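Local coordinates for protein exodeoxyribonuclease 10 (Escherichia coli, PDB 4FZY) that degrades single-stranded and double-stranded DNA from the 3' end as a magnesium-dependent exonuclease of the DEDDh family, at residues B[18-23]-B[134-139]. Residues are numbered along the deposited sequence; the frame is centred on the assembly and turned at random.
Sequences EIASVD and HRALYD. With NA (sodium ion), chain F; nucleotides of chain A.
Glu-18 and Arg-135 join strand and helix-leading loop by a two-pronged salt bridge in which both hydrogen bonds are weak. NE of Arg-135 lies 2.8 Å from OE1 of Glu-18 with a bent N-H...O angle of 139°, and NH2 reaches OE2 of Glu-18, again over 2.8 Å. OE1 comes in at the edge of the guanidinium, in its plane, and the carboxylate plane is turned 24° from it. The glutamate gets there as an extended chain, CG anti to the backbone N (chi1 -156°), whereas the arginine bends at chi2 and chi3 and crosses it at about a right angle. A water donates to OE2 of Glu-18 and appears to accept from the backbone N of Leu-137, a less certain link. A methionine in place of Arg-135 would probably leave the buried Glu-18 carboxylate without its charged mate and less firmly fixed.

Beyond the charges the contact is apolar and close. The methyl of Ala-136, the N-cap residue, meets the methyl of Ala-20 at 3.6 Å between the CB atoms, and Ala-20 CB also lies 3.8 Å from Leu-137 CB. Farther along, CD1 of Leu-137 approaches Val-22 CG1.

Residues 134-139 fit the HxAxxD motif of DEDDh exonucleases. His-134 NE2 makes a weak hydrogen bond to OP2 of DG12 of chain A. Asp-139 OD2 binds the sodium ion, which probably occupies a magnesium site, together with OP1 of that nucleotide, Asp-6 and Glu-8. Asp-139 OD1 accepts from the backbone N of His-134.

Strand 16-25 runs antiparallel between strands 2-9 and 28-36, and the start of helix 137-154 packs over its face, with Val-22 continuing onto Cys-140, Tyr-141 and Ala-144.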
loop_
_atom_site.group_PDB
_atom_site.type_symbol
_atom_site.label_atom_id
_atom_site.label_comp_id
_atom_site.label_asym_id
_atom_site.label_seq_id
_atom_site.Cartn_x
_atom_site.Cartn_y
_atom_site.Cartn_z
ATOM N N GLU B 18 30.015 10.754 3.292
ATOM C CA GLU B 18 29.874 12.111 3.806
ATOM C C GLU B 18 28.817 12.161 4.866
ATOM O O GLU B 18 27.861 11.399 4.828
ATOM C CB GLU B 18 29.520 13.090 2.686
ATOM C CG GLU B 18 29.918 14.531 2.987
ATOM C CD GLU B 18 29.539 15.498 1.873
ATOM O OE1 GLU B 18 28.559 15.233 1.143
ATOM O OE2 GLU B 18 30.196 16.558 1.764
ATOM N N ILE B 19 28.987 13.068 5.818
ATOM C CA ILE B 19 27.950 13.339 6.803
ATOM C C ILE B 19 27.968 14.810 7.148
ATOM O O ILE B 19 28.998 15.482 7.004
ATOM C CB ILE B 19 28.151 12.499 8.084
ATOM C CG1 ILE B 19 26.941 12.633 9.019
ATOM C CG2 ILE B 19 29.439 12.906 8.792
ATOM C CD1 ILE B 19 26.938 11.657 10.189
ATOM N N ALA B 20 26.809 15.329 7.547
ATOM C CA ALA B 20 26.678 16.748 7.865
ATOM C C ALA B 20 25.417 16.997 8.655
ATOM O O ALA B 20 24.446 16.253 8.537
ATOM C CB ALA B 20 26.673 17.580 6.593
ATOM N N SER B 21 25.417 18.090 9.413
ATOM C CA SER B 21 24.243 18.507 10.137
ATOM C C SER B 21 24.171 20.023 10.244
ATOM O O SER B 21 25.150 20.718 9.989
ATOM C CB SER B 21 24.213 17.868 11.529
ATOM O OG SER B 21 25.233 18.410 12.342
ATOM N N VAL B 22 22.972 20.525 10.537
ATOM C CA VAL B 22 22.790 21.883 11.030
ATOM C C VAL B 22 21.819 21.841 12.194
ATOM O O VAL B 22 21.107 20.864 12.387
ATOM C CB VAL B 22 22.239 22.849 9.932
ATOM C CG1 VAL B 22 23.279 23.111 8.887
ATOM C CG2 VAL B 22 20.977 22.286 9.287
ATOM N N ASP B 23 21.825 22.889 12.997
ATOM C CA ASP B 23 20.936 22.962 14.126
ATOM C C ASP B 23 19.879 24.024 13.891
ATOM O O ASP B 23 20.167 25.073 13.299
ATOM C CB ASP B 23 21.732 23.212 15.401
ATOM C CG ASP B 23 22.481 21.969 15.853
ATOM O OD1 ASP B 23 22.235 20.904 15.243
ATOM O OD2 ASP B 23 23.291 22.034 16.808
ATOM N N HIS B 134 22.596 16.933 -3.156
ATOM C CA HIS B 134 23.138 15.636 -2.776
ATOM C C HIS B 134 24.576 15.778 -2.300
ATOM O O HIS B 134 25.377 14.862 -2.437
ATOM C CB HIS B 134 23.046 14.625 -3.932
ATOM C CG HIS B 134 21.680 14.027 -4.104
ATOM N ND1 HIS B 134 20.856 14.339 -5.168
ATOM C CD2 HIS B 134 20.973 13.177 -3.321
ATOM C CE1 HIS B 134 19.713 13.683 -5.044
ATOM N NE2 HIS B 134 19.752 12.984 -3.923
ATOM N N ARG B 135 24.850 16.881 -1.610
ATOM C CA ARG B 135 26.055 16.997 -0.788
ATOM C C ARG B 135 25.708 17.193 0.702
ATOM O O ARG B 135 25.854 18.286 1.229
ATOM C CB ARG B 135 26.868 18.193 -1.263
ATOM C CG ARG B 135 28.141 17.855 -2.061
ATOM C CD ARG B 135 28.626 16.432 -1.864
ATOM N NE ARG B 135 29.826 16.403 -1.021
ATOM C CZ ARG B 135 30.943 17.089 -1.277
ATOM N NH1 ARG B 135 31.031 17.830 -2.369
ATOM N NH2 ARG B 135 31.948 17.068 -0.413
ATOM N N ALA B 136 25.310 16.132 1.392
ATOM C CA ALA B 136 25.064 16.203 2.844
ATOM C C ALA B 136 24.784 17.618 3.372
ATOM O O ALA B 136 23.636 17.976 3.635
ATOM C CB ALA B 136 26.202 15.579 3.591
ATOM N N LEU B 137 25.829 18.430 3.494
ATOM C CA LEU B 137 25.662 19.782 4.013
ATOM C C LEU B 137 24.681 20.624 3.197
ATOM O O LEU B 137 23.782 21.242 3.753
ATOM C CB LEU B 137 27.001 20.500 4.143
ATOM C CG LEU B 137 26.976 21.819 4.934
ATOM C CD1 LEU B 137 26.309 21.631 6.317
ATOM C CD2 LEU B 137 28.404 22.387 5.096
ATOM N N TYR B 138 24.837 20.614 1.882
ATOM C CA TYR B 138 23.913 21.309 1.000
ATOM C C TYR B 138 22.460 20.881 1.236
ATOM O O TYR B 138 21.548 21.704 1.175
ATOM C CB TYR B 138 24.296 21.044 -0.447
ATOM C CG TYR B 138 23.521 21.837 -1.455
ATOM C CD1 TYR B 138 22.267 21.422 -1.881
ATOM C CD2 TYR B 138 24.087 22.945 -2.072
ATOM C CE1 TYR B 138 21.576 22.126 -2.870
ATOM C CE2 TYR B 138 23.421 23.641 -3.052
ATOM C CZ TYR B 138 22.170 23.228 -3.459
ATOM O OH TYR B 138 21.510 23.933 -4.459
ATOM N N ASP B 139 22.245 19.584 1.445
ATOM C CA ASP B 139 20.903 19.038 1.555
ATOM C C ASP B 139 20.339 19.370 2.925
ATOM O O ASP B 139 19.132 19.589 3.077
ATOM C CB ASP B 139 20.925 17.525 1.360
ATOM C CG ASP B 139 20.978 17.124 -0.108
ATOM O OD1 ASP B 139 21.077 18.021 -0.971
ATOM O OD2 ASP B 139 20.918 15.906 -0.405
HETATM NA NA NA F . 21.511 14.101 0.505
ATOM P P DG A 12 19.630 11.178 -0.302
ATOM O OP1 DG A 12 20.257 12.266 0.482
ATOM O OP2 DG A 12 18.794 11.520 -1.473
ATOM O "O5'" DG A 12 20.779 10.157 -0.785
ATOM C "C5'" DG A 12 21.320 9.207 0.100
ATOM C "C4'" DG A 12 22.426 8.415 -0.575
ATOM O "O4'" DG A 12 21.866 7.182 -1.083
ATOM C "C3'" DG A 12 23.095 9.071 -1.778
ATOM O "O3'" DG A 12 24.232 9.836 -1.375
ATOM C "C2'" DG A 12 23.550 7.871 -2.589
ATOM C "C1'" DG A 12 22.425 6.888 -2.343
ATOM N N9 DG A 12 21.358 6.984 -3.320
ATOM C C8 DG A 12 20.393 7.957 -3.398
ATOM N N7 DG A 12 19.538 7.752 -4.359
ATOM C C5 DG A 12 19.960 6.571 -4.951
ATOM C C6 DG A 12 19.428 5.864 -6.057
ATOM O O6 DG A 12 18.433 6.153 -6.738
ATOM N N1 DG A 12 20.158 4.710 -6.344
ATOM C C2 DG A 12 21.259 4.305 -5.634
ATOM N N2 DG A 12 21.813 3.157 -6.014
ATOM N N3 DG A 12 21.794 4.978 -4.619
ATOM C C4 DG A 12 21.086 6.092 -4.332
HETATM O O HOH W 1 28.667 18.516 2.342
#